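Local coordinates for malonyl CoA-acyl carrier protein transacylase (Synechocystis sp. PCC 6803 substr. Kazusa, PDB 4RR5) that transfers the malonyl group from malonyl-CoA to holo-acyl carrier protein, supplying malonyl-ACP for fatty acid biosynthesis, at residues E67-L70 with A71-R75; Q201-A205 with C206-D210. All coordinates share one frame; numbering follows the deposited sequence.

Contact 1 (E67-L70 with A71-R75); sequences EAIL and ADLLR
Ile69 and Leu73 run alongside each other, one turn apart on the alpha-helix 56-76 of the acyl transferase fold. Ile69 CG2 meets Leu73 CD1 at 3.7 Å, methyl against methyl. In Ile69 it is CG2, not CG1, that stands anti to the backbone N, which places this branch beside its carbonyl and on the side of the next turn. With CG beside its own backbone N (chi1 -73°), Leu73 is turned back along the helix, and its CG lies 3.3 Å from Ile69 O.

Four successive i to i+4 bonds hold the backbone. Ala71 N donates to Glu67 O (2.9 Å) and Asp72 N to Ala68 O (3.1 Å). Leu73 N donates to Ile69 O (2.9 Å) and Leu74 N to Leu70 O (2.9 Å).

The side chains fan out to different neighbours. Ile69 packs on Ala27, Lys30 and Tyr31 of helix 25-38. Leu70 and Leu74 share Val262 of strand 258-262 and, together with Leu73, Leu290 of helix 287-291. The helix is thus packed between strand 258-262 of the parallel sheet and helices 25-38, 90-97 and 287-291. With an alanine at Leu73, the CG2 methyl of Ile69 would probably lose its apolar neighbour and a gap would open towards Leu290.

Two acids have their polar ends fixed from outside. Glu67 OE1 is hydrogen-bonded to Ser93 OG. Asp72 OD2 takes a salt bridge from Lys30 NZ and a hydrogen bond with Tyr96 OH, a pairing likely to favour the charged carboxylate. Asp72 also folds back over the preceding turn, with its carboxylate carbon CG 3.4 Å from Ala68 O.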
# COMPACT_ATOMS: atom_id res chain seq x y z
N GLU A 67 -7.88 3.48 -6.71
CA GLU A 67 -7.73 4.33 -5.54
C GLU A 67 -7.71 5.82 -5.89
O GLU A 67 -8.38 6.63 -5.23
CB GLU A 67 -6.48 3.92 -4.75
CG GLU A 67 -6.73 2.65 -3.92
CD GLU A 67 -5.46 2.00 -3.38
OE1 GLU A 67 -4.36 2.56 -3.54
OE2 GLU A 67 -5.58 0.91 -2.78
N ALA A 68 -6.97 6.20 -6.93
CA ALA A 68 -7.01 7.59 -7.42
C ALA A 68 -8.42 7.97 -7.88
O ALA A 68 -8.86 9.09 -7.65
CB ALA A 68 -6.01 7.79 -8.54
N ILE A 69 -9.14 7.05 -8.51
CA ILE A 69 -10.51 7.32 -8.91
C ILE A 69 -11.40 7.53 -7.69
O ILE A 69 -12.15 8.50 -7.62
CB ILE A 69 -11.08 6.18 -9.80
CG1 ILE A 69 -10.57 6.35 -11.24
CG2 ILE A 69 -12.62 6.16 -9.78
CD1 ILE A 69 -10.72 5.14 -12.07
N LEU A 70 -11.29 6.65 -6.70
CA LEU A 70 -12.04 6.81 -5.46
C LEU A 70 -11.74 8.14 -4.75
O LEU A 70 -12.66 8.80 -4.25
CB LEU A 70 -11.76 5.64 -4.52
CG LEU A 70 -12.52 4.39 -4.94
CD1 LEU A 70 -12.00 3.18 -4.16
CD2 LEU A 70 -14.03 4.59 -4.76
N ALA A 71 -10.46 8.53 -4.71
CA ALA A 71 -10.09 9.80 -4.10
C ALA A 71 -10.77 10.98 -4.78
O ALA A 71 -11.25 11.91 -4.12
CB ALA A 71 -8.58 9.97 -4.14
N ASP A 72 -10.81 10.96 -6.11
CA ASP A 72 -11.43 12.06 -6.84
C ASP A 72 -12.94 12.02 -6.70
O ASP A 72 -13.59 13.06 -6.68
CB ASP A 72 -11.02 12.01 -8.30
CG ASP A 72 -9.57 12.33 -8.49
OD1 ASP A 72 -8.96 12.87 -7.55
OD2 ASP A 72 -9.03 12.05 -9.57
N LEU A 73 -13.51 10.83 -6.60
CA LEU A 73 -14.95 10.70 -6.39
C LEU A 73 -15.35 11.28 -5.04
O LEU A 73 -16.35 12.00 -4.94
CB LEU A 73 -15.39 9.24 -6.51
CG LEU A 73 -15.38 8.74 -7.95
CD1 LEU A 73 -15.68 7.26 -7.99
CD2 LEU A 73 -16.36 9.54 -8.79
N LEU A 74 -14.56 10.98 -4.01
CA LEU A 74 -14.72 11.57 -2.68
C LEU A 74 -14.64 13.10 -2.72
O LEU A 74 -15.49 13.79 -2.15
CB LEU A 74 -13.67 11.00 -1.73
CG LEU A 74 -14.03 9.61 -1.24
CD1 LEU A 74 -12.81 8.88 -0.66
CD2 LEU A 74 -15.18 9.71 -0.23
N ARG A 75 -13.63 13.61 -3.40
CA ARG A 75 -13.48 15.05 -3.58
C ARG A 75 -14.71 15.66 -4.23
O ARG A 75 -15.26 16.64 -3.72
CB ARG A 75 -12.24 15.38 -4.39
CG ARG A 75 -10.95 15.15 -3.59
CD ARG A 75 -9.76 15.88 -4.18
NE ARG A 75 -8.57 15.68 -3.35
CZ ARG A 75 -8.35 16.32 -2.20
NH1 ARG A 75 -9.23 17.20 -1.73
NH2 ARG A 75 -7.25 16.07 -1.52

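Contact 2 (Q201-A205 with C206-D210); sequences QTLTA and CHFND
Leu203 and Phe208 slant across each other where the chain leaves helix 193-204. The methyl CD2 of Leu203 reaches the far corner of the ring, 3.9 Å from Phe208 CZ. Phe208 has CG beside its own backbone N (chi1 -87°), which swings the ring back towards the helix end.

Cys206 lies between these two residues in sequence. Its SG is anti to the backbone N (chi1 179°) and is carried forward along the chain, towards the Phe208 ring. The CB of Cys206 packs instead on the helix, 3.2 Å from Leu203 O.

The same carbonyl takes the one hydrogen bond that joins the two segments, from Cys206 N at 3.0 Å. The donor stands well above the carbonyl plane, 56° out of it. This i to i+3 bond closes a type I beta turn at the C-terminal end of the helix, with Thr204 and Ala205 at its two corners. Just before it, Ala205 N makes a weak bond to Thr202 O at 3.4 Å. From Cys206 onward the chain is extended and runs towards strand 215-217. Lys231 NZ of helix 227-235 is hydrogen-bonded to both Thr204 O and Cys206 O, bridging the end of the turn.

The apolar pair is enclosed by other parts of the fold. Leu203 packs on Leu109 of helix 103-119 and on Leu234 and Ile235 of helix 227-235. Phe208 meets Phe101 in an edge-to-face ring contact and also touches Val100. The sulfur of Cys206 sits at the edge of the Phe208 ring and in its plane, with SG 3.7 Å from Phe208 CE1.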
# COMPACT_ATOMS: atom_id res chain seq x y z
N GLN A 201 16.86 5.90 -9.46
CA GLN A 201 17.36 6.81 -10.49
C GLN A 201 16.16 7.49 -11.18
O GLN A 201 16.11 8.71 -11.28
CB GLN A 201 18.25 6.07 -11.50
CG GLN A 201 19.75 6.08 -11.14
CD GLN A 201 20.56 4.94 -11.79
OE1 GLN A 201 20.16 4.35 -12.79
NE2 GLN A 201 21.72 4.64 -11.19
N THR A 202 15.19 6.69 -11.61
CA THR A 202 13.94 7.22 -12.17
C THR A 202 13.19 8.17 -11.22
O THR A 202 12.72 9.25 -11.62
CB THR A 202 12.99 6.07 -12.58
OG1 THR A 202 13.47 5.45 -13.78
CG2 THR A 202 11.56 6.57 -12.77
N LEU A 203 13.09 7.77 -9.95
CA LEU A 203 12.33 8.54 -8.98
C LEU A 203 12.93 9.91 -8.69
O LEU A 203 12.21 10.91 -8.63
CB LEU A 203 12.17 7.77 -7.67
CG LEU A 203 10.80 7.16 -7.39
CD1 LEU A 203 10.75 6.45 -6.03
CD2 LEU A 203 9.72 8.22 -7.46
N THR A 204 14.25 9.97 -8.50
CA THR A 204 14.91 11.25 -8.18
C THR A 204 14.77 12.31 -9.27
O THR A 204 14.78 13.50 -8.96
CB THR A 204 16.42 11.06 -7.85
OG1 THR A 204 16.91 9.88 -8.49
CG2 THR A 204 16.66 10.94 -6.35
N ALA A 205 14.61 11.90 -10.53
CA ALA A 205 14.46 12.82 -11.67
C ALA A 205 13.06 13.39 -11.77
O ALA A 205 12.76 14.19 -12.65
CB ALA A 205 14.82 12.14 -12.97
N CYS A 206 12.20 12.95 -10.87
CA CYS A 206 10.81 13.33 -10.90
C CYS A 206 10.61 14.45 -9.90
O CYS A 206 10.99 14.31 -8.74
CB CYS A 206 9.93 12.11 -10.60
SG CYS A 206 8.17 12.43 -10.57
N HIS A 207 10.04 15.58 -10.32
CA HIS A 207 9.81 16.67 -9.37
C HIS A 207 8.63 16.36 -8.47
O HIS A 207 7.56 15.99 -8.96
CB HIS A 207 9.57 17.98 -10.09
CG HIS A 207 8.97 19.04 -9.21
ND1 HIS A 207 9.56 19.43 -8.03
CD2 HIS A 207 7.84 19.77 -9.33
CE1 HIS A 207 8.81 20.37 -7.46
NE2 HIS A 207 7.76 20.59 -8.23
N PHE A 208 8.80 16.51 -7.17
CA PHE A 208 7.70 16.30 -6.24
C PHE A 208 7.18 17.63 -5.69
O PHE A 208 7.94 18.40 -5.10
CB PHE A 208 8.15 15.41 -5.08
CG PHE A 208 8.01 13.94 -5.35
CD1 PHE A 208 8.07 13.44 -6.64
CD2 PHE A 208 7.82 13.05 -4.30
CE1 PHE A 208 7.96 12.09 -6.88
CE2 PHE A 208 7.69 11.68 -4.54
CZ PHE A 208 7.76 11.21 -5.84
N ASN A 209 5.89 17.91 -5.87
CA ASN A 209 5.29 19.07 -5.22
C ASN A 209 5.17 18.82 -3.73
O ASN A 209 5.16 17.67 -3.27
CB ASN A 209 3.89 19.41 -5.77
CG ASN A 209 3.86 19.50 -7.28
OD1 ASN A 209 4.79 19.99 -7.91
ND2 ASN A 209 2.77 19.00 -7.87
N ASP A 210 5.07 19.88 -2.95
CA ASP A 210 4.77 19.72 -1.55
C ASP A 210 3.32 19.24 -1.45
O ASP A 210 2.52 19.44 -2.37
CB ASP A 210 5.01 21.03 -0.79
CG ASP A 210 6.48 21.48 -0.82
OD1 ASP A 210 7.38 20.60 -0.80
OD2 ASP A 210 6.75 22.70 -0.88

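Contact 1 comes first along the chain, and contact 2 comes much later. Their centres are 23 Å apart. The nearest atoms are about 10 Å from each other, so the two do not touch. Neither contact includes the active-site residues Ser88 and His188, which are inferred by similarity. The side chain of Glu67 in contact 1 is about 9 Å from that of Ser88, the probable nucleophile. Through Ser93, Glu67 is also tied to helix 90-97, which follows Ser88 in the chain. In contact 2, the side chain of Leu203 lies about 11 Å from that of His188 and about 12 Å from that of Ser88.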